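Local coordinates for protein leukotriene A-4 hydrolase (Saccharomyces cerevisiae, PDB 2XQ0) that cleaves di- and tripeptides as a zinc-dependent aminopeptidase of the M1 family and also has low epoxide hydrolase activity, at residues A384-T387 with V388-E391; E366-T370 with L371-L375; N378-P381 with D382-F385; Q356-I359 with D360-D364; V312-C315 with S316-H319. All coordinates share one frame; numbering follows the deposited sequence.

Interaction 1. Residues A384-T387 with V388-E391; sequences AFST and VPYE. With BES (2-(3-amino-2-hydroxy-4-phenyl-butyrylamino)-4-methyl-pentanoic acid), chain B.
Ser386 and Thr387 pack against Val388, Pro389, Tyr390 and Glu391 at the start of helix 388-403, and Ser386 caps the turn. Its OG accepts from Val388 N at 3.0 Å in a fairly straight bond (157°). The hydroxyl takes the crowded position between its own backbone N and carbonyl carbon (chi1 69°). That turn brings OG back over the first helical N-H and beside Val388 CB. One residue on, Glu391 N donates to Thr387 O at 2.9 Å, a regular i to i+4 helical bond.

The packing is tight where Thr387 meets Glu391. Thr387 CG2 and Glu391 CG lie alongside each other, 3.3 Å apart. The carboxylate of Glu391 leads away to a salt bridge with Arg332. The Tyr390 ring presents its edge to the loop, with CD1 3.2 Å from Ser386 O and near the ring plane.

It is looser toward the pocket. The Phe385 side chain makes no contact with 388-391. Its ring instead offers one face to the phenyl group of bestatin, with BES C9 4.2 Å above the plane and offset toward the rim. Tyr390, the active-site proton donor, turns its far end into the same pocket, beside the zinc ligands Glu324 and His301. There the inhibitor carbonyl oxygen approaches in the plane of the ring, and Tyr390 OH donates to BES O3 at 3.0 Å.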
# COMPACT_ATOMS: atom_id res chain seq x y z
N ALA A 384 -9.59 -9.50 -1.82
CA ALA A 384 -10.27 -8.45 -2.56
C ALA A 384 -9.34 -7.30 -2.91
O ALA A 384 -9.74 -6.36 -3.57
CB ALA A 384 -11.44 -7.93 -1.76
N PHE A 385 -8.11 -7.37 -2.43
CA PHE A 385 -7.15 -6.32 -2.77
C PHE A 385 -6.55 -6.63 -4.14
O PHE A 385 -6.09 -7.74 -4.42
CB PHE A 385 -6.09 -6.13 -1.68
CG PHE A 385 -6.67 -5.77 -0.34
CD1 PHE A 385 -7.78 -4.93 -0.26
CD2 PHE A 385 -6.13 -6.26 0.83
CE1 PHE A 385 -8.33 -4.60 0.97
CE2 PHE A 385 -6.68 -5.93 2.06
CZ PHE A 385 -7.77 -5.10 2.13
N SER A 386 -6.64 -5.65 -5.01
CA SER A 386 -6.12 -5.75 -6.35
C SER A 386 -5.93 -4.33 -6.77
O SER A 386 -6.05 -3.41 -5.97
CB SER A 386 -7.15 -6.41 -7.27
OG SER A 386 -8.27 -5.54 -7.46
N THR A 387 -5.67 -4.13 -8.06
CA THR A 387 -5.56 -2.79 -8.60
C THR A 387 -6.91 -2.08 -8.74
O THR A 387 -6.97 -0.86 -8.88
CB THR A 387 -4.86 -2.84 -9.94
OG1 THR A 387 -3.62 -3.56 -9.80
CG2 THR A 387 -4.59 -1.44 -10.45
N VAL A 388 -8.01 -2.83 -8.68
CA VAL A 388 -9.34 -2.25 -8.91
C VAL A 388 -9.71 -1.07 -8.00
O VAL A 388 -10.13 -0.02 -8.48
CB VAL A 388 -10.44 -3.33 -8.86
CG1 VAL A 388 -11.84 -2.69 -8.90
CG2 VAL A 388 -10.26 -4.29 -10.02
N PRO A 389 -9.56 -1.22 -6.66
CA PRO A 389 -9.95 -0.06 -5.84
C PRO A 389 -9.11 1.17 -6.14
O PRO A 389 -9.61 2.30 -6.07
CB PRO A 389 -9.72 -0.54 -4.39
CG PRO A 389 -8.90 -1.81 -4.51
CD PRO A 389 -9.30 -2.41 -5.85
N TYR A 390 -7.83 0.95 -6.46
CA TYR A 390 -6.92 2.03 -6.77
C TYR A 390 -7.35 2.74 -8.05
O TYR A 390 -7.61 3.94 -8.06
CB TYR A 390 -5.49 1.48 -6.96
CG TYR A 390 -4.87 0.92 -5.69
CD1 TYR A 390 -5.14 -0.38 -5.27
CD2 TYR A 390 -4.00 1.69 -4.93
CE1 TYR A 390 -4.57 -0.90 -4.09
CE2 TYR A 390 -3.43 1.19 -3.76
CZ TYR A 390 -3.71 -0.10 -3.35
OH TYR A 390 -3.13 -0.58 -2.20
N GLU A 391 -7.42 1.98 -9.13
CA GLU A 391 -7.53 2.57 -10.46
C GLU A 391 -8.96 2.74 -10.96
O GLU A 391 -9.26 3.71 -11.63
CB GLU A 391 -6.73 1.76 -11.48
CG GLU A 391 -5.21 1.75 -11.23
CD GLU A 391 -4.56 3.12 -11.38
OE1 GLU A 391 -5.13 4.00 -12.07
OE2 GLU A 391 -3.48 3.33 -10.80
N2 BES B . -1.10 0.59 2.78
C1 BES B . -1.04 0.44 1.34
C6 BES B . -0.50 -0.94 0.97
C7 BES B . -1.44 -2.02 1.46
C8 BES B . -2.80 -1.90 1.23
C12 BES B . -0.94 -3.12 2.16
C9 BES B . -3.67 -2.89 1.68
C11 BES B . -1.81 -4.10 2.61
C10 BES B . -3.18 -3.99 2.38
C2 BES B . -0.18 1.53 0.70
O2 BES B . -0.59 2.88 1.00
C3 BES B . -0.22 1.32 -0.77
O3 BES B . -1.23 1.57 -1.44
N1 BES B . 0.94 0.82 -1.20
C4 BES B . 1.32 0.47 -2.55
C13 BES B . 2.09 1.69 -3.03
C14 BES B . 1.56 2.24 -4.36
C15 BES B . 1.97 3.70 -4.52
C16 BES B . 0.05 2.07 -4.48
C5 BES B . 2.27 -0.69 -2.44
O1 BES B . 2.37 -1.49 -3.39
O4 BES B . 2.92 -0.81 -1.37

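Interaction 2. Residues E366-T370 with L371-L375; sequences ERFST and LVQNL
The backbone leaves helical geometry at Ser369 and doubles back through Thr370 to Val372, which brings Asn374 O within reach of the Arg367 guanidinium. Arg367 spans this turn with an extended chain. Its NH1 donates to Asn374 O at 3.0 Å. The bond is bent (140°), and the donor stands above the carbonyl plane. NH1 also has Thr379 OG1 as a partner. A water bridges the same two residues. It accepts from Asn374 N at 2.8 Å and, weakly, from Arg367 NE, lying in the guanidinium plane at its edge.

Thr370 holds the tight part of the turn. Its OG1 donates to Val372 O at 2.8 Å, from above that carbonyl. The hydroxyl sits between its own N and carbonyl carbon (chi1 61°), which points it across the turn. The Gln373 side chain bends at chi2 and folds into the loop, crossing the Phe368 side chain at about a right angle. Over the centre of the Phe368 ring lies Arg367 CG, 4.0 Å above the plane.

The turn joins several elements of the catalytic domain. Ser369 O accepts from Lys392 on helix 388-403. Leu371 packs between that helix and Leu455 of helix 451-456, and Val372 bonds to Leu455 through the backbone.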
# COMPACT_ATOMS: atom_id res chain seq x y z
N GLU A 366 -15.65 -11.57 -12.17
CA GLU A 366 -17.05 -11.17 -12.03
C GLU A 366 -17.32 -10.67 -10.62
O GLU A 366 -18.13 -9.76 -10.41
CB GLU A 366 -17.98 -12.34 -12.35
CG GLU A 366 -19.46 -12.02 -12.17
CD GLU A 366 -20.14 -11.63 -13.47
OE1 GLU A 366 -19.44 -11.22 -14.43
OE2 GLU A 366 -21.39 -11.72 -13.54
N ARG A 367 -16.63 -11.29 -9.66
CA ARG A 367 -16.77 -10.91 -8.26
C ARG A 367 -15.77 -9.82 -7.88
O ARG A 367 -16.14 -8.78 -7.34
CB ARG A 367 -16.56 -12.13 -7.35
CG ARG A 367 -16.48 -11.73 -5.90
CD ARG A 367 -16.50 -12.89 -4.93
NE ARG A 367 -16.71 -12.36 -3.59
CZ ARG A 367 -16.56 -13.04 -2.46
NH1 ARG A 367 -16.77 -12.43 -1.30
NH2 ARG A 367 -16.22 -14.33 -2.49
N PHE A 368 -14.49 -10.08 -8.12
CA PHE A 368 -13.47 -9.24 -7.52
C PHE A 368 -13.11 -7.98 -8.30
O PHE A 368 -12.26 -7.21 -7.85
CB PHE A 368 -12.21 -10.05 -7.19
CG PHE A 368 -12.41 -11.08 -6.10
CD1 PHE A 368 -12.32 -12.43 -6.38
CD2 PHE A 368 -12.69 -10.68 -4.80
CE1 PHE A 368 -12.50 -13.38 -5.38
CE2 PHE A 368 -12.88 -11.62 -3.80
CZ PHE A 368 -12.78 -12.96 -4.09
N SER A 369 -13.74 -7.74 -9.44
CA SER A 369 -13.43 -6.53 -10.20
C SER A 369 -14.48 -5.44 -10.06
O SER A 369 -14.41 -4.41 -10.72
CB SER A 369 -13.18 -6.84 -11.67
OG SER A 369 -14.38 -7.11 -12.36
N THR A 370 -15.47 -5.66 -9.20
CA THR A 370 -16.45 -4.62 -8.92
C THR A 370 -15.82 -3.63 -7.97
O THR A 370 -15.03 -4.02 -7.10
CB THR A 370 -17.75 -5.19 -8.30
OG1 THR A 370 -17.45 -5.84 -7.05
CG2 THR A 370 -18.38 -6.21 -9.25
N LEU A 371 -16.13 -2.34 -8.13
CA LEU A 371 -15.52 -1.31 -7.30
C LEU A 371 -15.87 -1.49 -5.82
O LEU A 371 -14.99 -1.45 -4.98
CB LEU A 371 -15.90 0.08 -7.78
CG LEU A 371 -15.20 1.23 -7.07
CD1 LEU A 371 -13.69 1.06 -7.16
CD2 LEU A 371 -15.62 2.56 -7.68
N VAL A 372 -17.15 -1.66 -5.51
CA VAL A 372 -17.61 -1.94 -4.15
C VAL A 372 -17.61 -3.45 -4.01
O VAL A 372 -18.10 -4.16 -4.89
CB VAL A 372 -19.05 -1.42 -3.93
CG1 VAL A 372 -19.62 -1.95 -2.61
CG2 VAL A 372 -19.08 0.11 -3.98
N GLN A 373 -17.07 -3.93 -2.89
CA GLN A 373 -16.93 -5.37 -2.67
C GLN A 373 -17.99 -5.89 -1.70
O GLN A 373 -18.66 -5.12 -1.02
CB GLN A 373 -15.52 -5.68 -2.16
CG GLN A 373 -14.48 -5.59 -3.25
CD GLN A 373 -14.65 -6.69 -4.28
OE1 GLN A 373 -14.93 -6.44 -5.46
NE2 GLN A 373 -14.48 -7.92 -3.84
N ASN A 374 -18.13 -7.21 -1.66
CA ASN A 374 -19.14 -7.86 -0.82
C ASN A 374 -18.48 -9.01 -0.11
O ASN A 374 -18.64 -10.16 -0.50
CB ASN A 374 -20.32 -8.34 -1.69
CG ASN A 374 -21.42 -9.06 -0.88
OD1 ASN A 374 -21.52 -8.93 0.34
ND2 ASN A 374 -22.25 -9.82 -1.58
N LEU A 375 -17.70 -8.69 0.91
CA LEU A 375 -16.98 -9.69 1.65
C LEU A 375 -17.97 -10.25 2.66
O LEU A 375 -18.83 -9.53 3.16
CB LEU A 375 -15.79 -9.08 2.39
CG LEU A 375 -14.66 -8.40 1.60
CD1 LEU A 375 -13.59 -7.91 2.56
CD2 LEU A 375 -14.05 -9.33 0.57
O HOH W 1 -16.98 -9.07 -3.39

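Interaction 3. Residues N378-P381 with D382-F385; sequences NTDP and DDAF
Asp380 and Asp382 meet at the start of a short 3-10 turn. Asp382 N donates to Asp380 OD1 at 2.9 Å, an Asx turn. The N-H comes from above the carboxylate plane, 50° out of it. Asp380 has CG opposite its backbone N (chi1 -174°), and this carries OD1 forward over the next peptide. Asp382 OD2 stands 3.7 Å from Asp380 OD1, two like charges close together. A water bridges them, donating to Asp380 OD1 and, weakly, to Asp382 OD2.

Asp383 comes next. Its N donates to Asp380 O at 2.8 Å, a bent bond (135°) with the donor well above the carbonyl plane. A second water bridges back, donating to Asp383 OD2 at 2.6 Å and accepting from Asp380 N. Without the carboxylate of Asp380, as with an alanine here, Asp382 N and the water on OD1 would probably lose their shared acceptor, and the turn would be less firmly set.

Ala384 continues the 3-10 pattern with N facing Pro381 O, a bond whose place is less sure. Phe385 closes the turn. One face of its ring covers that carbonyl oxygen, with Pro381 O 3.4 Å above the ring plane and over its centre. The ring also meets Phe320, and the turn borders the inhibitor pocket.

Three carboxylates crowd this turn. Asp380 OD1 takes both a backbone N-H and a water, which probably offsets part of its charge, while the neighbouring acids may raise the proton affinity of the group.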
# COMPACT_ATOMS: atom_id res chain seq x y z
N ASN A 378 -16.67 -14.94 5.77
CA ASN A 378 -15.90 -16.08 5.32
C ASN A 378 -14.83 -15.68 4.30
O ASN A 378 -14.10 -16.52 3.77
CB ASN A 378 -16.82 -17.13 4.69
CG ASN A 378 -17.53 -16.62 3.45
OD1 ASN A 378 -17.59 -15.40 3.21
ND2 ASN A 378 -18.06 -17.53 2.65
N THR A 379 -14.75 -14.40 3.99
CA THR A 379 -13.82 -13.94 2.97
C THR A 379 -12.64 -13.24 3.60
O THR A 379 -12.80 -12.38 4.47
CB THR A 379 -14.48 -12.94 2.01
OG1 THR A 379 -15.69 -13.48 1.49
CG2 THR A 379 -13.53 -12.64 0.85
N ASP A 380 -11.45 -13.61 3.16
CA ASP A 380 -10.24 -12.91 3.56
C ASP A 380 -10.24 -11.59 2.82
O ASP A 380 -10.31 -11.57 1.59
CB ASP A 380 -9.01 -13.74 3.18
CG ASP A 380 -7.72 -13.14 3.70
OD1 ASP A 380 -7.68 -11.93 4.02
OD2 ASP A 380 -6.72 -13.89 3.79
N PRO A 381 -10.18 -10.47 3.57
CA PRO A 381 -10.13 -9.14 2.95
C PRO A 381 -9.00 -9.02 1.94
O PRO A 381 -9.14 -8.28 0.95
CB PRO A 381 -9.86 -8.22 4.15
CG PRO A 381 -10.49 -8.92 5.29
CD PRO A 381 -10.31 -10.39 5.03
N ASP A 382 -7.89 -9.73 2.17
CA ASP A 382 -6.78 -9.78 1.21
C ASP A 382 -7.30 -10.15 -0.17
O ASP A 382 -6.92 -9.54 -1.17
CB ASP A 382 -5.74 -10.83 1.64
CG ASP A 382 -4.71 -10.29 2.62
OD1 ASP A 382 -4.48 -9.06 2.64
OD2 ASP A 382 -4.11 -11.10 3.36
N ASP A 383 -8.16 -11.15 -0.22
CA ASP A 383 -8.63 -11.70 -1.49
C ASP A 383 -9.29 -10.66 -2.39
O ASP A 383 -9.51 -10.91 -3.57
CB ASP A 383 -9.59 -12.88 -1.26
CG ASP A 383 -8.89 -14.13 -0.77
OD1 ASP A 383 -7.66 -14.08 -0.53
OD2 ASP A 383 -9.57 -15.16 -0.62
N ALA A 384 -9.59 -9.50 -1.82
CA ALA A 384 -10.27 -8.45 -2.56
C ALA A 384 -9.34 -7.30 -2.91
O ALA A 384 -9.74 -6.36 -3.57
CB ALA A 384 -11.44 -7.93 -1.76
N PHE A 385 -8.11 -7.37 -2.43
CA PHE A 385 -7.15 -6.32 -2.77
C PHE A 385 -6.55 -6.63 -4.14
O PHE A 385 -6.09 -7.74 -4.42
CB PHE A 385 -6.09 -6.13 -1.68
CG PHE A 385 -6.67 -5.77 -0.34
CD1 PHE A 385 -7.78 -4.93 -0.26
CD2 PHE A 385 -6.13 -6.26 0.83
CE1 PHE A 385 -8.33 -4.60 0.97
CE2 PHE A 385 -6.68 -5.93 2.06
CZ PHE A 385 -7.77 -5.10 2.13
O HOH W 2 -11.18 -15.83 1.28
O HOH W 3 -6.08 -10.97 5.94

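Interaction 4. Residues Q356-I359 with D360-D364; sequences QNSI and DSMKD
Gln356 is joined to Asp360 twice, once through the backbone and once through side chains. Asp360 N donates to Gln356 O at 2.8 Å, the ordinary helical bond. Gln356 bends at chi2 (70°), and this brings its amide round to the acid one turn on. NE2 then donates to Asp360 OD1 at 2.8 Å. The N-H arrives from above the carboxylate plane, 41° out of it, and the two flat groups are tilted against each other rather than coplanar. Gln356 CG packs against Asp360 OD2 as well.

Asn357 takes part through its carbonyl. Its O accepts from Ser361 N at 2.9 Å, the last bond of the helical i to i+4 kind in this C-terminal turn of helix 341-360.

At Ser358 the pattern changes. Its O is approached by Ser361 OG at 3.3 Å, a hydrogen bond made from above the carbonyl, and by Met362 CG. Ser358 OG points off to the loop before helix 388-403, where it meets Thr387 N in a weak hydrogen bond.

Ile359 ends the segment. Its O accepts from Met362 N at 3.1 Å, a three-residue step that tightens the chain as it leaves the helix. The Met362 chain is extended beyond CG and reaches Ser386, Val388 and Phe368. Ile359 also packs on Val388. Further on, Asp364 is the N-cap of helix 365-368, with OD1 weakly bonded to Arg367 N.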
# COMPACT_ATOMS: atom_id res chain seq x y z
N GLN A 356 -5.88 -3.09 -16.26
CA GLN A 356 -6.17 -4.11 -17.27
C GLN A 356 -5.51 -5.42 -16.92
O GLN A 356 -6.15 -6.47 -16.96
CB GLN A 356 -5.69 -3.66 -18.65
CG GLN A 356 -6.06 -4.61 -19.76
CD GLN A 356 -7.55 -4.62 -20.04
OE1 GLN A 356 -8.08 -3.69 -20.64
NE2 GLN A 356 -8.23 -5.68 -19.61
N ASN A 357 -4.23 -5.37 -16.60
CA ASN A 357 -3.50 -6.58 -16.26
C ASN A 357 -4.10 -7.27 -15.05
O ASN A 357 -4.23 -8.49 -15.01
CB ASN A 357 -2.03 -6.26 -16.02
CG ASN A 357 -1.34 -5.72 -17.27
OD1 ASN A 357 -1.81 -5.92 -18.38
ND2 ASN A 357 -0.21 -5.05 -17.08
N SER A 358 -4.46 -6.48 -14.05
CA SER A 358 -5.00 -7.02 -12.81
C SER A 358 -6.32 -7.75 -13.03
O SER A 358 -6.56 -8.82 -12.46
CB SER A 358 -5.17 -5.89 -11.79
OG SER A 358 -5.87 -6.34 -10.66
N ILE A 359 -7.17 -7.18 -13.88
CA ILE A 359 -8.46 -7.79 -14.17
C ILE A 359 -8.29 -8.99 -15.10
O ILE A 359 -8.95 -10.02 -14.92
CB ILE A 359 -9.44 -6.77 -14.78
CG1 ILE A 359 -9.85 -5.72 -13.74
CG2 ILE A 359 -10.67 -7.49 -15.31
CD1 ILE A 359 -10.74 -4.64 -14.31
N ASP A 360 -7.39 -8.87 -16.08
CA ASP A 360 -7.09 -9.98 -17.00
C ASP A 360 -6.49 -11.19 -16.26
O ASP A 360 -6.70 -12.33 -16.66
CB ASP A 360 -6.13 -9.54 -18.11
CG ASP A 360 -6.80 -8.66 -19.15
OD1 ASP A 360 -8.01 -8.40 -19.02
OD2 ASP A 360 -6.11 -8.22 -20.10
N SER A 361 -5.74 -10.93 -15.20
CA SER A 361 -5.06 -11.99 -14.49
C SER A 361 -5.96 -12.55 -13.40
O SER A 361 -5.58 -13.47 -12.66
CB SER A 361 -3.77 -11.46 -13.86
OG SER A 361 -4.03 -10.92 -12.57
N MET A 362 -7.16 -12.01 -13.30
CA MET A 362 -8.03 -12.35 -12.19
C MET A 362 -8.64 -13.73 -12.22
O MET A 362 -9.10 -14.23 -13.24
CB MET A 362 -9.13 -11.30 -12.02
CG MET A 362 -8.81 -10.28 -10.96
SD MET A 362 -10.24 -9.31 -10.53
CE MET A 362 -9.49 -8.10 -9.45
N LYS A 363 -8.58 -14.34 -11.04
CA LYS A 363 -9.33 -15.52 -10.65
C LYS A 363 -10.82 -15.48 -11.02
O LYS A 363 -11.29 -16.20 -11.91
CB LYS A 363 -9.23 -15.55 -9.13
CG LYS A 363 -9.48 -14.15 -8.56
CD LYS A 363 -8.86 -13.95 -7.20
CE LYS A 363 -9.07 -12.52 -6.74
NZ LYS A 363 -8.55 -11.57 -7.76
N ASP A 364 -11.54 -14.63 -10.31
CA ASP A 364 -12.98 -14.54 -10.34
C ASP A 364 -13.30 -13.07 -10.60
O ASP A 364 -13.76 -12.38 -9.70
CB ASP A 364 -13.52 -14.95 -8.96
CG ASP A 364 -15.03 -15.00 -8.89
OD1 ASP A 364 -15.70 -14.62 -9.88
OD2 ASP A 364 -15.55 -15.43 -7.83

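Interaction 5. Residues V312-C315 with S316-H319; sequences VTNC and SWNH
Asn314 and Cys315 pack against Trp317 and His319, where the chain leaves strand 312-314. Asn314 CB packs on His319 O at 3.3 Å. The Asn314 amide then meets the Trp317 ring, with ND2 4.1 Å from CZ3. Amide and ring are steeply inclined to each other, 74° between planes. Asn314 reaches this spot because its CG sits between its own N and carbonyl carbon (chi1 45°). Trimming Asn314 to an alanine is likely to open a gap beside Trp317 CZ3, with the indole losing its amide neighbour.

One contact is sulfur-aromatic. Cys315 SG lies 4.0 Å from His319 CD2 and approaches the ring obliquely. The imidazole is fixed by outside partners, NE2 by Glu16 and ND1 by Thr428.

The turn's own hydrogen bonds lie within 316-319. Ser316 OG accepts from Asn318 N at 3.1 Å, an ST turn, and His319 N donates to Ser316 O. This turn connects the strand, which pairs in parallel with strand 424-426, to helix 321-339, the helix that carries the zinc ligand Glu324. On the strand side, Asn314 N donates to Asn323 OD1 and Cys315 O accepts from Ser162 OG. The Trp317 ring also meets Tyr205 edge-to-face.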
# COMPACT_ATOMS: atom_id res chain seq x y z
N VAL A 312 -9.98 10.45 7.10
CA VAL A 312 -11.30 9.98 6.70
C VAL A 312 -11.13 8.53 6.25
O VAL A 312 -10.39 8.27 5.33
CB VAL A 312 -11.88 10.82 5.54
CG1 VAL A 312 -13.14 10.18 5.00
CG2 VAL A 312 -12.16 12.24 5.99
N THR A 313 -11.81 7.60 6.91
CA THR A 313 -11.49 6.18 6.76
C THR A 313 -12.66 5.36 6.23
O THR A 313 -13.81 5.62 6.55
CB THR A 313 -11.07 5.61 8.13
OG1 THR A 313 -10.09 6.47 8.71
CG2 THR A 313 -10.50 4.18 7.98
N ASN A 314 -12.37 4.35 5.42
CA ASN A 314 -13.42 3.44 5.00
C ASN A 314 -13.96 2.66 6.20
O ASN A 314 -13.19 2.21 7.06
CB ASN A 314 -12.94 2.47 3.90
CG ASN A 314 -11.57 1.85 4.21
OD1 ASN A 314 -11.15 1.77 5.35
ND2 ASN A 314 -10.88 1.41 3.17
N CYS A 315 -15.27 2.49 6.25
CA CYS A 315 -15.87 1.85 7.41
C CYS A 315 -15.65 0.34 7.43
O CYS A 315 -15.69 -0.28 8.49
CB CYS A 315 -17.37 2.15 7.45
SG CYS A 315 -18.27 1.39 6.11
N SER A 316 -15.42 -0.24 6.26
CA SER A 316 -15.18 -1.67 6.15
C SER A 316 -14.37 -1.93 4.90
O SER A 316 -14.15 -1.03 4.09
CB SER A 316 -16.49 -2.45 6.06
OG SER A 316 -16.99 -2.49 4.74
N TRP A 317 -13.95 -3.17 4.72
CA TRP A 317 -13.11 -3.51 3.57
C TRP A 317 -13.93 -3.70 2.28
O TRP A 317 -13.37 -3.87 1.21
CB TRP A 317 -12.20 -4.70 3.89
CG TRP A 317 -11.41 -4.40 5.16
CD1 TRP A 317 -11.58 -4.97 6.39
CD2 TRP A 317 -10.41 -3.38 5.33
NE1 TRP A 317 -10.72 -4.40 7.31
CE2 TRP A 317 -10.00 -3.42 6.68
CE3 TRP A 317 -9.81 -2.46 4.47
CZ2 TRP A 317 -9.00 -2.57 7.18
CZ3 TRP A 317 -8.83 -1.61 4.97
CH2 TRP A 317 -8.43 -1.67 6.31
N ASN A 318 -15.26 -3.62 2.39
CA ASN A 318 -16.12 -3.55 1.21
C ASN A 318 -16.02 -2.23 0.48
O ASN A 318 -16.36 -2.15 -0.69
CB ASN A 318 -17.59 -3.71 1.60
CG ASN A 318 -17.98 -5.14 1.88
OD1 ASN A 318 -17.19 -6.06 1.68
ND2 ASN A 318 -19.22 -5.33 2.28
N HIS A 319 -15.58 -1.19 1.19
CA HIS A 319 -15.55 0.18 0.64
C HIS A 319 -14.12 0.72 0.61
O HIS A 319 -13.87 1.92 0.77
CB HIS A 319 -16.47 1.09 1.47
CG HIS A 319 -17.87 0.57 1.56
ND1 HIS A 319 -18.82 0.82 0.60
CD2 HIS A 319 -18.45 -0.25 2.46
CE1 HIS A 319 -19.94 0.20 0.92
NE2 HIS A 319 -19.74 -0.47 2.04

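Overall arrangement
All five contacts lie in the M1 peptidase domain. Along the chain the order is interaction 5, then 4, 2, 3 and 1. Interaction 5 links strand 312-314 to helix 321-339. Interaction 4 ends helix 341-360, interaction 2 follows helix 365-368, and interactions 3 and 1 finish the loop into helix 388-403, sharing Ala384 and Phe385. Interaction 2 touches all the others, its centre about 9 Å from that of interaction 1. Interactions 4 and 5 are the most widely separated, with centres about 23 Å apart and nearest atoms about 12 Å apart. The loop 369-387 thus leads from helix 365-368 into helix 388-403, which brings Tyr390 to the zinc site.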